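Periplasmic binding protein/LacI transcriptional regulator (PDB 4YLE) probably binds a simple sugar or a related small solute in the periplasm and delivers it to an ABC transporter for uptake. Local coordinates at residues K152-Y156 against V311-T315; A158-G164 against A189-M195; G168-G172 against T183-Q187; V173-A179 against S202-E206. All coordinates share one frame. Numbering follows the deposited sequence.

Contact 1: K152-Y156 against V311-T315; sequences KVGDY and VDLVT
K152-Y156 is regular helix within 146-160, and D312-V314 is extended strand near the C terminus. The axes of helix 152-156 and strand 312-314 approach to 8.6 Å and cross at -41°, with V153 CA 6.1 Å from L313 CA. V311, L313 and T315 direct CB toward the helix. Branched L313 (chi1 t, chi2 p) reaches two helix residues about one turn apart, CD1 lying 4.3 Å from V153 CG2 and CD2 4.0 Å from Y156 CB. K152 takes m,t,t,t; this nearly straight chain carries NZ to a hydrogen bond with V311 O (2.7 Å) and a long salt bridge to D312 OD1 (3.8 Å). A water accepts from K152 NZ (2.8 Å) and L313 N (3.0 Å). D312 OD2 is hydrogen-bonded to Y278. Y156, chi1 t, offers its flat ring face to the T315 methyl CG2, a CH-pi contact 3.6 Å from the centroid and 17° off the normal. This is helix-on-sheet packing of an alpha/beta lobe, over the strand pair 308-314 and 274-276.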
loop_
_atom_site.group_PDB
_atom_site.type_symbol
_atom_site.label_atom_id
_atom_site.label_comp_id
_atom_site.label_asym_id
_atom_site.label_seq_id
_atom_site.Cartn_x
_atom_site.Cartn_y
_atom_site.Cartn_z
ATOM N N LYS A 152 -8.063 9.474 -8.867
ATOM C CA LYS A 152 -7.363 10.744 -9.100
ATOM C C LYS A 152 -6.244 10.593 -10.137
ATOM O O LYS A 152 -6.106 11.421 -11.035
ATOM C CB LYS A 152 -6.756 11.284 -7.807
ATOM C CG LYS A 152 -7.755 11.837 -6.818
ATOM C CD LYS A 152 -7.032 12.407 -5.609
ATOM C CE LYS A 152 -8.004 13.157 -4.705
ATOM N NZ LYS A 152 -7.296 14.029 -3.710
ATOM N N VAL A 153 -5.404 9.568 -9.964
ATOM C CA VAL A 153 -4.272 9.319 -10.848
ATOM C C VAL A 153 -4.791 8.978 -12.241
ATOM O O VAL A 153 -4.361 9.565 -13.218
ATOM C CB VAL A 153 -3.388 8.206 -10.308
ATOM C CG1 VAL A 153 -2.230 7.899 -11.274
ATOM C CG2 VAL A 153 -2.867 8.627 -8.898
ATOM N N GLY A 154 -5.735 8.052 -12.311
ATOM C CA GLY A 154 -6.356 7.695 -13.575
ATOM C C GLY A 154 -6.982 8.874 -14.319
ATOM O O GLY A 154 -6.866 8.971 -15.566
ATOM N N ASP A 155 -7.652 9.766 -13.586
ATOM C CA ASP A 155 -8.273 10.947 -14.200
ATOM C C ASP A 155 -7.255 11.864 -14.854
ATOM O O ASP A 155 -7.523 12.419 -15.918
ATOM C CB ASP A 155 -9.073 11.762 -13.162
ATOM C CG ASP A 155 -10.410 11.129 -12.806
ATOM O OD1 ASP A 155 -10.877 10.233 -13.541
ATOM O OD2 ASP A 155 -10.995 11.540 -11.779
ATOM N N TYR A 156 -6.123 12.084 -14.203
ATOM C CA TYR A 156 -5.090 12.923 -14.789
ATOM C C TYR A 156 -4.584 12.317 -16.104
ATOM O O TYR A 156 -4.467 13.012 -17.118
ATOM C CB TYR A 156 -3.943 13.123 -13.806
ATOM C CG TYR A 156 -2.973 14.194 -14.248
ATOM C CD1 TYR A 156 -3.308 15.543 -14.182
ATOM C CD2 TYR A 156 -1.744 13.857 -14.747
ATOM C CE1 TYR A 156 -2.413 16.525 -14.596
ATOM C CE2 TYR A 156 -0.849 14.828 -15.165
ATOM C CZ TYR A 156 -1.180 16.151 -15.084
ATOM O OH TYR A 156 -0.282 17.115 -15.515
ATOM N N VAL A 311 -5.421 11.087 0.173
ATOM C CA VAL A 311 -4.547 10.778 -0.951
ATOM C C VAL A 311 -4.539 11.968 -1.924
ATOM O O VAL A 311 -5.587 12.433 -2.332
ATOM C CB VAL A 311 -5.016 9.540 -1.688
ATOM C CG1 VAL A 311 -4.094 9.271 -2.871
ATOM C CG2 VAL A 311 -5.040 8.347 -0.774
ATOM N N ASP A 312 -3.361 12.466 -2.268
ATOM C CA ASP A 312 -3.269 13.568 -3.220
ATOM C C ASP A 312 -2.500 13.194 -4.467
ATOM O O ASP A 312 -1.486 12.505 -4.419
ATOM C CB ASP A 312 -2.608 14.767 -2.578
ATOM C CG ASP A 312 -3.445 15.343 -1.471
ATOM O OD1 ASP A 312 -4.560 15.796 -1.773
ATOM O OD2 ASP A 312 -3.000 15.306 -0.312
ATOM N N LEU A 313 -2.998 13.705 -5.587
ATOM C CA LEU A 313 -2.332 13.559 -6.863
ATOM C C LEU A 313 -1.012 14.320 -6.864
ATOM O O LEU A 313 -0.941 15.452 -6.361
ATOM C CB LEU A 313 -3.253 14.076 -7.954
ATOM C CG LEU A 313 -2.711 14.188 -9.374
ATOM C CD1 LEU A 313 -2.494 12.832 -9.932
ATOM C CD2 LEU A 313 -3.700 14.937 -10.223
ATOM N N VAL A 314 0.030 13.681 -7.389
ATOM C CA VAL A 314 1.331 14.304 -7.573
ATOM C C VAL A 314 1.741 14.207 -9.035
ATOM O O VAL A 314 1.752 13.128 -9.600
ATOM C CB VAL A 314 2.383 13.658 -6.711
ATOM C CG1 VAL A 314 3.740 14.322 -6.921
ATOM C CG2 VAL A 314 1.956 13.731 -5.244
ATOM N N THR A 315 2.053 15.368 -9.611
ATOM C CA THR A 315 2.553 15.474 -10.977
ATOM C C THR A 315 3.805 16.362 -11.011
ATOM O O THR A 315 4.346 16.694 -9.961
ATOM C CB THR A 315 1.518 16.085 -11.899
ATOM O OG1 THR A 315 1.246 17.414 -11.453
ATOM C CG2 THR A 315 0.254 15.273 -11.874
HETATM O O HOH W 1 -5.488 15.336 -5.418
#

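Contact 2: A158-G164 against A189-M195; sequences AKKLKAG and AMKAGGM
Both segments leave a helix and run into loops. A158 lies in the last turn of helix 146-160. The helix reaching G193 ends in a Schellman motif: G194 has phi/psi 88/10, G194 N bonds K191 O (3.2 Å) and M195 N bonds M190 O (2.9 Å). CA neighbours are A158-G193 (5.8 Å), A163-G194 (4.3 Å) and G164-M195 (4.8 Å). G164, at 85/-12, gives a nearly linear hydrogen bond from its N to G194 O (2.7 Å). Glycine suits both positive-phi positions, and at G193 a CB would clash with M195 SE. M190 and M195, selenomethionines standing for methionine, have chi1 m. M195 spreads over the helix end and the loop after it: SE is 3.9 Å from A158 CB, CG 3.8 Å from L161 CD1, and CE 3.5 Å from K162 C. M190 CE lies 4.0 Å from A158 CB. Small alanine and glycine let the backbones close in, one amide-carbonyl bond joins loop to Schellman end, and long, unbranched selenomethionines pack on A158 and L161.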
loop_
_atom_site.group_PDB
_atom_site.type_symbol
_atom_site.label_atom_id
_atom_site.label_comp_id
_atom_site.label_asym_id
_atom_site.label_seq_id
_atom_site.Cartn_x
_atom_site.Cartn_y
_atom_site.Cartn_z
ATOM N N ALA A 158 -6.241 10.288 -18.021
ATOM C CA ALA A 158 -7.316 10.345 -19.026
ATOM C C ALA A 158 -7.288 11.641 -19.813
ATOM O O ALA A 158 -7.596 11.649 -21.004
ATOM C CB ALA A 158 -8.665 10.176 -18.360
ATOM N N LYS A 159 -6.897 12.737 -19.166
ATOM C CA LYS A 159 -6.860 14.033 -19.843
ATOM C C LYS A 159 -5.860 14.015 -21.002
ATOM O O LYS A 159 -5.998 14.783 -21.968
ATOM C CB LYS A 159 -6.485 15.158 -18.872
ATOM C CG LYS A 159 -7.270 15.225 -17.585
ATOM C CD LYS A 159 -8.765 15.050 -17.792
ATOM C CE LYS A 159 -9.471 14.783 -16.464
ATOM N NZ LYS A 159 -10.419 13.627 -16.568
ATOM N N LYS A 160 -4.857 13.140 -20.889
ATOM C CA LYS A 160 -3.745 13.090 -21.838
ATOM C C LYS A 160 -3.989 12.081 -22.947
ATOM O O LYS A 160 -3.317 12.109 -23.984
ATOM C CB LYS A 160 -2.442 12.769 -21.097
ATOM C CG LYS A 160 -1.969 13.914 -20.214
ATOM C CD LYS A 160 -0.491 14.185 -20.375
ATOM C CE LYS A 160 -0.130 15.615 -19.982
ATOM N NZ LYS A 160 1.326 15.848 -20.188
ATOM N N LEU A 161 -4.967 11.208 -22.724
ATOM C CA LEU A 161 -5.334 10.172 -23.666
ATOM C C LEU A 161 -6.563 10.577 -24.412
ATOM O O LEU A 161 -7.029 11.709 -24.294
ATOM C CB LEU A 161 -5.589 8.836 -22.956
ATOM C CG LEU A 161 -4.393 8.212 -22.252
ATOM C CD1 LEU A 161 -4.722 6.874 -21.580
ATOM C CD2 LEU A 161 -3.251 8.020 -23.209
ATOM N N LYS A 162 -7.077 9.650 -25.207
ATOM C CA LYS A 162 -8.321 9.875 -25.909
ATOM C C LYS A 162 -9.151 8.612 -25.918
ATOM O O LYS A 162 -8.652 7.514 -25.689
ATOM C CB LYS A 162 -8.062 10.352 -27.342
ATOM C CG LYS A 162 -7.246 9.401 -28.178
ATOM C CD LYS A 162 -6.923 10.010 -29.561
ATOM C CE LYS A 162 -6.209 9.001 -30.442
ATOM N NZ LYS A 162 -5.009 8.414 -29.771
ATOM N N ALA A 163 -10.439 8.800 -26.166
ATOM C CA ALA A 163 -11.380 7.704 -26.290
ATOM C C ALA A 163 -10.859 6.627 -27.226
ATOM O O ALA A 163 -10.295 6.931 -28.294
ATOM C CB ALA A 163 -12.723 8.234 -26.778
ATOM N N GLY A 164 -11.052 5.372 -26.825
ATOM C CA GLY A 164 -10.605 4.224 -27.594
ATOM C C GLY A 164 -9.155 3.811 -27.367
ATOM O O GLY A 164 -8.731 2.737 -27.813
ATOM N N ALA A 189 -11.602 5.380 -13.927
ATOM C CA ALA A 189 -11.076 6.522 -14.669
ATOM C C ALA A 189 -11.077 6.257 -16.170
ATOM O O ALA A 189 -11.501 7.110 -16.970
ATOM C CB ALA A 189 -9.681 6.837 -14.182
HETATM N N MSE A 190 -10.604 5.074 -16.549
HETATM C CA MSE A 190 -10.523 4.712 -17.956
HETATM C C MSE A 190 -11.904 4.620 -18.597
HETATM O O MSE A 190 -12.100 5.133 -19.700
HETATM C CB MSE A 190 -9.764 3.406 -18.107
HETATM C CG MSE A 190 -8.280 3.531 -17.682
HETATM SE SE MSE A 190 -7.276 4.918 -18.681
HETATM C CE MSE A 190 -7.495 6.440 -17.420
ATOM N N LYS A 191 -12.860 3.989 -17.905
ATOM C CA LYS A 191 -14.265 3.968 -18.359
ATOM C C LYS A 191 -14.846 5.360 -18.599
ATOM O O LYS A 191 -15.488 5.622 -19.612
ATOM C CB LYS A 191 -15.164 3.284 -17.334
ATOM C CG LYS A 191 -15.110 1.770 -17.214
ATOM C CD LYS A 191 -16.008 1.331 -16.037
ATOM C CE LYS A 191 -16.214 -0.175 -15.945
ATOM N NZ LYS A 191 -14.981 -0.957 -16.199
ATOM N N ALA A 192 -14.653 6.237 -17.625
ATOM C CA ALA A 192 -15.228 7.572 -17.644
ATOM C C ALA A 192 -14.673 8.407 -18.801
ATOM O O ALA A 192 -15.325 9.363 -19.282
ATOM C CB ALA A 192 -14.954 8.256 -16.339
ATOM N N GLY A 193 -13.467 8.046 -19.230
ATOM C CA GLY A 193 -12.770 8.769 -20.282
ATOM C C GLY A 193 -12.957 8.168 -21.657
ATOM O O GLY A 193 -12.626 8.799 -22.666
ATOM N N GLY A 194 -13.485 6.951 -21.703
ATOM C CA GLY A 194 -13.636 6.240 -22.953
ATOM C C GLY A 194 -12.443 5.400 -23.389
ATOM O O GLY A 194 -12.438 4.920 -24.524
HETATM N N MSE A 195 -11.443 5.203 -22.520
HETATM C CA MSE A 195 -10.302 4.337 -22.849
HETATM C C MSE A 195 -10.695 2.896 -22.654
HETATM O O MSE A 195 -11.684 2.603 -21.997
HETATM C CB MSE A 195 -9.052 4.631 -22.000
HETATM C CG MSE A 195 -8.401 5.976 -22.256
HETATM SE SE MSE A 195 -9.069 7.391 -21.056
HETATM C CE MSE A 195 -9.455 8.724 -22.450
#

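Contact 3: G168-G172 against T183-Q187; sequences GIVEG and TAGFQ
Strand 168-171 and helix 183-187 run almost antiparallel, at 165°, with their axes 9.6 Å apart; the nearest CA pair is E171 and T183, 6.3 Å. The first segment starts in ordinary beta conformation at G168. I169 (phi/psi -111/123) points its CB toward the helix. With chi1 m and chi2 t it reaches far, so that CD1 sits 3.8 Å from F186 CB and 3.8 Å from Q187 CG, while CG2 lies 3.8 Å from T183 OG1. A long, branched aliphatic chain suits this place, since it must bridge a sheet-to-helix gap at several points. V170 turns away and packs on helix 207-220 on the reverse of the sheet. E171 starts sideways, but chi1 t and chi2 t extend it until OE2 accepts a 2.7 Å hydrogen bond from T183 OG1; T183 has chi1 m. The segments belong to the first strand and the connecting helix of the beta-alpha-beta unit 166-171, 177-193, 196-202. F186 also packs on V153 of helix 146-160. Chemically, an apolar anchor at I169 is joined by a polar one at E171, whose carboxylate meets two hydroxyls: T183 at OE2 and S174 at OE1.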
loop_
_atom_site.group_PDB
_atom_site.type_symbol
_atom_site.label_atom_id
_atom_site.label_comp_id
_atom_site.label_asym_id
_atom_site.label_seq_id
_atom_site.Cartn_x
_atom_site.Cartn_y
_atom_site.Cartn_z
ATOM N N GLY A 168 -3.077 -0.783 -20.176
ATOM C CA GLY A 168 -2.925 -1.932 -19.312
ATOM C C GLY A 168 -2.789 -1.494 -17.885
ATOM O O GLY A 168 -2.261 -0.425 -17.611
ATOM N N ILE A 169 -3.303 -2.326 -16.972
ATOM C CA ILE A 169 -3.178 -2.093 -15.534
ATOM C C ILE A 169 -2.240 -3.137 -14.930
ATOM O O ILE A 169 -2.459 -4.350 -15.053
ATOM C CB ILE A 169 -4.546 -2.137 -14.845
ATOM C CG1 ILE A 169 -5.425 -1.047 -15.432
ATOM C CG2 ILE A 169 -4.411 -1.970 -13.318
ATOM C CD1 ILE A 169 -6.862 -1.023 -14.900
ATOM N N VAL A 170 -1.191 -2.643 -14.293
ATOM C CA VAL A 170 -0.248 -3.469 -13.564
ATOM C C VAL A 170 -0.636 -3.390 -12.078
ATOM O O VAL A 170 -0.482 -2.360 -11.437
ATOM C CB VAL A 170 1.195 -3.033 -13.788
ATOM C CG1 VAL A 170 2.162 -4.069 -13.172
ATOM C CG2 VAL A 170 1.475 -2.888 -15.262
ATOM N N GLU A 171 -1.159 -4.500 -11.564
ATOM C CA GLU A 171 -1.818 -4.568 -10.276
ATOM C C GLU A 171 -0.898 -5.052 -9.163
ATOM O O GLU A 171 0.087 -5.735 -9.418
ATOM C CB GLU A 171 -3.006 -5.510 -10.453
ATOM C CG GLU A 171 -3.763 -5.925 -9.287
ATOM C CD GLU A 171 -4.966 -6.671 -9.771
ATOM O OE1 GLU A 171 -4.906 -7.910 -9.952
ATOM O OE2 GLU A 171 -5.945 -5.974 -10.042
ATOM N N GLY A 172 -1.190 -4.661 -7.930
ATOM C CA GLY A 172 -0.468 -5.225 -6.788
ATOM C C GLY A 172 -0.835 -6.686 -6.538
ATOM O O GLY A 172 -1.496 -7.346 -7.355
ATOM N N THR A 183 -6.889 -1.020 -8.648
ATOM C CA THR A 183 -7.275 -1.445 -9.977
ATOM C C THR A 183 -8.692 -0.937 -10.312
ATOM O O THR A 183 -8.947 -0.462 -11.413
ATOM C CB THR A 183 -7.169 -2.988 -10.122
ATOM O OG1 THR A 183 -5.764 -3.330 -10.088
ATOM C CG2 THR A 183 -7.815 -3.477 -11.439
ATOM N N ALA A 184 -9.605 -1.009 -9.360
ATOM C CA ALA A 184 -10.958 -0.545 -9.604
ATOM C C ALA A 184 -11.009 0.968 -9.882
ATOM O O ALA A 184 -11.702 1.401 -10.800
ATOM C CB ALA A 184 -11.847 -0.909 -8.413
ATOM N N GLY A 185 -10.265 1.768 -9.102
ATOM C CA GLY A 185 -10.180 3.207 -9.351
ATOM C C GLY A 185 -9.614 3.523 -10.727
ATOM O O GLY A 185 -10.113 4.407 -11.432
ATOM N N PHE A 186 -8.574 2.786 -11.113
ATOM C CA PHE A 186 -7.984 2.943 -12.436
ATOM C C PHE A 186 -9.022 2.608 -13.508
ATOM O O PHE A 186 -9.196 3.342 -14.473
ATOM C CB PHE A 186 -6.753 2.043 -12.579
ATOM C CG PHE A 186 -5.486 2.552 -11.898
ATOM C CD1 PHE A 186 -5.152 3.901 -11.882
ATOM C CD2 PHE A 186 -4.537 1.656 -11.423
ATOM C CE1 PHE A 186 -3.967 4.341 -11.314
ATOM C CE2 PHE A 186 -3.340 2.104 -10.840
ATOM C CZ PHE A 186 -3.058 3.426 -10.808
ATOM N N GLN A 187 -9.720 1.495 -13.332
ATOM C CA GLN A 187 -10.760 1.101 -14.291
ATOM C C GLN A 187 -11.848 2.192 -14.377
ATOM O O GLN A 187 -12.300 2.530 -15.441
ATOM C CB GLN A 187 -11.406 -0.235 -13.917
ATOM C CG GLN A 187 -10.488 -1.448 -13.864
ATOM C CD GLN A 187 -10.571 -2.338 -15.077
ATOM O OE1 GLN A 187 -10.909 -1.900 -16.178
ATOM N NE2 GLN A 187 -10.267 -3.608 -14.877
#

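Contact 4: V173-A179 against S202-E206; sequences VSTTTNA and SGEWE
Two loops that follow neighbouring parallel strands, 166-171 and 196-202, meet beside the interlobe cleft, probably the solute site, where N178 ND2 makes a weak hydrogen bond to an unidentified bound molecule. V173-T176 is a type I turn, T176 N bonding V173 O (3.0 Å), and T176 is the N-cap of helix 177-193. G203-E206 is a type I' turn closed by E206 N to G203 O (3.0 Å); E204 (52/28) and W205 (76/3) have the positive-phi, left-handed conformation it requires. The nearest CA atoms, of V173 and E204, are 4.4 Å apart. W205, with chi1 m and chi2 128°, sets its indole against the first loop. V173 N lies over one ring face and V173 CG2 is 3.3 Å from W205 CD1; T176 OG1 and N178 OD1 come to the ring edge, each 3.6 Å from W205 CZ2, as is A179 CB. This large, flat side chain thus meets V173 with its face and the helix start with its edge. S202 OG accepts from E204 N (3.0 Å), an ST turn, and is also hydrogen-bonded to G172 O. A water accepts from S174 N (2.9 Å) and donates to S202 OG (3.2 Å). From the other lobe, S103 OG is hydrogen-bonded to T177 N and N125 OD1 to N178 N. Such a helix N terminus at the interlobe cleft is characteristic of periplasmic binding proteins.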
loop_
_atom_site.group_PDB
_atom_site.type_symbol
_atom_site.label_atom_id
_atom_site.label_comp_id
_atom_site.label_asym_id
_atom_site.label_seq_id
_atom_site.Cartn_x
_atom_site.Cartn_y
_atom_site.Cartn_z
ATOM N N VAL A 173 -0.413 -7.208 -5.378
ATOM C CA VAL A 173 -0.785 -8.571 -4.955
ATOM C C VAL A 173 -2.307 -8.694 -4.958
ATOM O O VAL A 173 -2.985 -7.993 -4.229
ATOM C CB VAL A 173 -0.196 -8.895 -3.548
ATOM C CG1 VAL A 173 -0.778 -10.157 -2.980
ATOM C CG2 VAL A 173 1.324 -8.998 -3.607
ATOM N N SER A 174 -2.839 -9.590 -5.791
ATOM C CA SER A 174 -4.280 -9.613 -6.085
ATOM C C SER A 174 -5.188 -9.986 -4.902
ATOM O O SER A 174 -6.386 -9.717 -4.935
ATOM C CB SER A 174 -4.536 -10.557 -7.260
ATOM O OG SER A 174 -3.863 -10.048 -8.401
ATOM N N THR A 175 -4.611 -10.519 -3.835
ATOM C CA THR A 175 -5.378 -10.876 -2.650
ATOM C C THR A 175 -5.324 -9.782 -1.587
ATOM O O THR A 175 -5.557 -10.029 -0.398
ATOM C CB THR A 175 -4.851 -12.163 -2.062
ATOM O OG1 THR A 175 -3.451 -12.011 -1.824
ATOM C CG2 THR A 175 -5.090 -13.331 -3.039
ATOM N N THR A 176 -4.982 -8.572 -2.002
ATOM C CA THR A 176 -5.016 -7.459 -1.065
ATOM C C THR A 176 -6.107 -6.502 -1.457
ATOM O O THR A 176 -6.360 -6.245 -2.634
ATOM C CB THR A 176 -3.667 -6.708 -0.966
ATOM O OG1 THR A 176 -3.294 -6.156 -2.241
ATOM C CG2 THR A 176 -2.594 -7.642 -0.481
ATOM N N THR A 177 -6.770 -5.986 -0.436
ATOM C CA THR A 177 -7.782 -4.988 -0.648
ATOM C C THR A 177 -7.206 -3.785 -1.381
ATOM O O THR A 177 -7.829 -3.272 -2.310
ATOM C CB THR A 177 -8.398 -4.564 0.690
ATOM O OG1 THR A 177 -8.856 -5.732 1.359
ATOM C CG2 THR A 177 -9.546 -3.597 0.477
ATOM N N ASN A 178 -6.008 -3.335 -1.017
ATOM C CA ASN A 178 -5.556 -2.088 -1.618
ATOM C C ASN A 178 -5.205 -2.284 -3.088
ATOM O O ASN A 178 -5.452 -1.402 -3.895
ATOM C CB ASN A 178 -4.408 -1.427 -0.826
ATOM C CG ASN A 178 -3.198 -2.293 -0.634
ATOM O OD1 ASN A 178 -3.246 -3.510 -0.699
ATOM N ND2 ASN A 178 -2.075 -1.638 -0.343
ATOM N N ALA A 179 -4.697 -3.457 -3.446
ATOM C CA ALA A 179 -4.442 -3.765 -4.859
ATOM C C ALA A 179 -5.740 -3.754 -5.664
ATOM O O ALA A 179 -5.814 -3.127 -6.731
ATOM C CB ALA A 179 -3.759 -5.078 -4.990
ATOM N N SER A 202 -0.950 -8.909 -12.401
ATOM C CA SER A 202 -0.256 -8.546 -11.166
ATOM C C SER A 202 1.257 -8.544 -11.315
ATOM O O SER A 202 1.867 -9.514 -11.776
ATOM C CB SER A 202 -0.650 -9.497 -10.039
ATOM O OG SER A 202 0.038 -9.171 -8.851
ATOM N N GLY A 203 1.854 -7.438 -10.888
ATOM C CA GLY A 203 3.285 -7.322 -10.761
ATOM C C GLY A 203 3.719 -7.491 -9.308
ATOM O O GLY A 203 4.869 -7.230 -8.993
ATOM N N GLU A 204 2.791 -7.925 -8.461
ATOM C CA GLU A 204 3.030 -8.317 -7.064
ATOM C C GLU A 204 3.783 -7.272 -6.214
ATOM O O GLU A 204 4.494 -7.628 -5.283
ATOM C CB GLU A 204 3.792 -9.647 -7.035
ATOM C CG GLU A 204 2.915 -10.803 -7.510
ATOM C CD GLU A 204 3.704 -12.038 -7.743
ATOM O OE1 GLU A 204 4.549 -12.348 -6.880
ATOM O OE2 GLU A 204 3.494 -12.682 -8.791
ATOM N N TRP A 205 3.609 -6.012 -6.593
ATOM C CA TRP A 205 4.142 -4.827 -5.927
ATOM C C TRP A 205 5.622 -4.614 -6.182
ATOM O O TRP A 205 6.206 -3.675 -5.626
ATOM C CB TRP A 205 3.934 -4.863 -4.408
ATOM C CG TRP A 205 2.538 -4.913 -3.867
ATOM C CD1 TRP A 205 2.056 -5.807 -2.964
ATOM C CD2 TRP A 205 1.457 -3.983 -4.122
ATOM N NE1 TRP A 205 0.754 -5.512 -2.649
ATOM C CE2 TRP A 205 0.365 -4.394 -3.337
ATOM C CE3 TRP A 205 1.312 -2.864 -4.946
ATOM C CZ2 TRP A 205 -0.861 -3.723 -3.347
ATOM C CZ3 TRP A 205 0.096 -2.181 -4.940
ATOM C CH2 TRP A 205 -0.972 -2.620 -4.146
ATOM N N GLU A 206 6.225 -5.471 -7.007
ATOM C CA GLU A 206 7.670 -5.488 -7.209
ATOM C C GLU A 206 8.129 -4.874 -8.539
ATOM O O GLU A 206 7.447 -4.960 -9.562
ATOM C CB GLU A 206 8.204 -6.929 -7.138
ATOM C CG GLU A 206 7.810 -7.715 -5.875
ATOM C CD GLU A 206 8.606 -7.390 -4.614
ATOM O OE1 GLU A 206 9.397 -6.415 -4.561
ATOM O OE2 GLU A 206 8.413 -8.141 -3.626
HETATM O O HOH W 2 -0.963 -11.510 -6.930
#

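From the N terminus, the chain passes in turn through 152-156, 158-164, 168-172 and 173-179, the first segments of contacts 1 to 4. It returns through 183-187, closing contact 3, then 189-195, closing contact 2 around it. Contact 4 closes at 202-206, crossing both. Contact 1 closes only at 311-315, enclosing the other three. Contacts 2, 3 and 4 share helix 177-193, tying its end, middle and start to the end of helix 146-160, strand 166-171 and the loop after strand 196-202. Contact 1 packs the C-terminal strand against helix 146-160. V153-F186 packing joins contacts 1 and 3, G154-M190 packing contacts 1 and 2, and probable hydrogen bonds from G172 O to S202 OG and E171 O to G203 N contacts 3 and 4.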